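Local coordinates for integron cassette protein VCH_CASS2 (Vibrio cholerae, PDB 3GK6) that probably binds cationic drug-like molecules as an effector-binding module encoded by a mobile integron gene cassette, at residues 70-75 and 93-98. Residues are numbered along the deposited sequence; the frame is centred on the assembly and turned at random.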
# COMPACT_ATOMS: atom_id res chain seq x y z
N LYS A 70 0.73 -7.70 -17.22
CA LYS A 70 1.50 -6.49 -17.01
C LYS A 70 0.87 -5.59 -15.94
O LYS A 70 1.36 -4.49 -15.68
CB LYS A 70 1.67 -5.72 -18.32
CG LYS A 70 2.44 -6.49 -19.39
CD LYS A 70 2.98 -5.57 -20.47
CE LYS A 70 1.86 -4.92 -21.27
NZ LYS A 70 2.38 -4.21 -22.47
N SER A 71 -0.22 -6.06 -15.34
CA SER A 71 -0.87 -5.29 -14.29
C SER A 71 0.06 -5.14 -13.09
O SER A 71 0.65 -6.11 -12.63
CB SER A 71 -2.18 -5.95 -13.85
OG SER A 71 -3.15 -5.90 -14.88
N LYS A 72 0.18 -3.92 -12.58
CA LYS A 72 0.87 -3.70 -11.31
C LYS A 72 -0.15 -3.50 -10.21
O LYS A 72 -1.12 -2.75 -10.36
CB LYS A 72 1.80 -2.50 -11.40
CG LYS A 72 2.93 -2.72 -12.40
CD LYS A 72 3.93 -1.58 -12.40
CE LYS A 72 5.07 -1.88 -13.37
NZ LYS A 72 6.09 -0.80 -13.35
N VAL A 73 0.08 -4.17 -9.08
CA VAL A 73 -0.88 -4.16 -7.98
C VAL A 73 -0.31 -3.43 -6.77
O VAL A 73 0.85 -3.60 -6.42
CB VAL A 73 -1.31 -5.59 -7.61
CG1 VAL A 73 -2.29 -5.56 -6.45
CG2 VAL A 73 -1.94 -6.26 -8.84
N TYR A 74 -1.15 -2.61 -6.14
CA TYR A 74 -0.73 -1.72 -5.07
C TYR A 74 -1.72 -1.73 -3.92
O TYR A 74 -2.91 -2.01 -4.11
CB TYR A 74 -0.69 -0.27 -5.57
CG TYR A 74 0.26 -0.02 -6.70
CD1 TYR A 74 1.58 0.37 -6.45
CD2 TYR A 74 -0.15 -0.14 -8.02
CE1 TYR A 74 2.45 0.63 -7.50
CE2 TYR A 74 0.71 0.12 -9.08
CZ TYR A 74 2.01 0.49 -8.80
OH TYR A 74 2.88 0.73 -9.84
N GLY A 75 -1.20 -1.40 -2.75
CA GLY A 75 -2.02 -1.04 -1.61
C GLY A 75 -1.75 0.42 -1.28
O GLY A 75 -0.70 0.76 -0.76
N CYS A 93 -5.65 -1.90 -5.37
CA CYS A 93 -5.85 -1.34 -6.69
C CYS A 93 -4.78 -1.76 -7.68
O CYS A 93 -3.81 -2.42 -7.32
CB CYS A 93 -5.88 0.19 -6.58
SG CYS A 93 -4.39 0.91 -5.81
N SER A 94 -4.97 -1.37 -8.94
CA SER A 94 -4.03 -1.71 -9.99
C SER A 94 -4.06 -0.65 -11.07
O SER A 94 -5.06 0.06 -11.26
CB SER A 94 -4.36 -3.09 -10.58
OG SER A 94 -3.49 -3.43 -11.65
N ASP A 95 -2.96 -0.53 -11.79
CA ASP A 95 -2.85 0.52 -12.78
C ASP A 95 -3.72 0.27 -14.02
O ASP A 95 -4.12 1.22 -14.69
CB ASP A 95 -1.38 0.79 -13.13
CG ASP A 95 -0.64 -0.44 -13.62
OD1 ASP A 95 -1.19 -1.57 -13.58
OD2 ASP A 95 0.52 -0.28 -14.06
N THR A 96 -4.03 -0.99 -14.31
CA THR A 96 -4.75 -1.31 -15.54
C THR A 96 -6.27 -1.35 -15.37
O THR A 96 -7.01 -1.33 -16.35
CB THR A 96 -4.29 -2.65 -16.15
OG1 THR A 96 -4.60 -3.72 -15.26
CG2 THR A 96 -2.79 -2.63 -16.43
N LEU A 97 -6.75 -1.41 -14.13
CA LEU A 97 -8.18 -1.35 -13.89
C LEU A 97 -8.70 0.05 -14.20
O LEU A 97 -7.93 1.00 -14.22
CB LEU A 97 -8.49 -1.73 -12.45
CG LEU A 97 -8.15 -3.17 -12.10
CD1 LEU A 97 -8.23 -3.39 -10.60
CD2 LEU A 97 -9.08 -4.15 -12.84
N SER A 98 -10.00 0.15 -14.47
CA SER A 98 -10.66 1.44 -14.67
C SER A 98 -12.03 1.41 -13.99
O SER A 98 -12.67 0.36 -13.93
CB SER A 98 -10.79 1.77 -16.16
OG SER A 98 -11.35 0.69 -16.89
O HOH W 1 1.70 2.05 -12.19
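S71 and T96 meet hydroxyl to hydroxyl at the open end of an antiparallel β-hairpin, where strand 73-78 begins and strand 88-94 finishes; the two are neighbours in the closed six-stranded barrel. S71 OG and T96 OG1 lie 2.6 Å apart, a short hydrogen bond that either could donate. Both residues lie in loop just beyond the paired strands, where the backbones no longer bond each other but stay close enough for short hydroxyl side chains to meet; S71 OG also bonds T68 N. K72 pairs with D95 almost as a strand residue would, but a carboxylate stands in for one backbone carbonyl. K72 N gives a nearly straight bond (165°) to D95 OD1, 2.9 Å away, reaching it from above the carboxylate plane. D95 N returns a bond to K72 O, so the aspartate grips both polar backbone atoms of one residue. With CG wedged between its own backbone N and carbonyl carbon (chi1 57°), D95 can turn its carboxylate back over K72. S94, small enough for its buried place, donates its OG to that same K72 O at 2.8 Å from above the carbonyl plane. K72 is exposed: its long chain lays CB and CG against D95 OD2 and carries NZ on toward solvent, 5.6 Å from OD2. V73, β-branched and at home in a strand, sits opposite S94 in a non-hydrogen-bonded pair, and its side chain packs against W56 and F59 of helix 52-62. Y74 and C93 form the hydrogen-bonded pair, Y74 N to C93 O and C93 N to Y74 O. Small C93 fits on the buried face with V32, its SG 3.9 Å from Y74 CB. The flat tyrosine ring stacks on F30, and Y74 OH reaches a water, at 2.9 Å, that donates to D95 OD2.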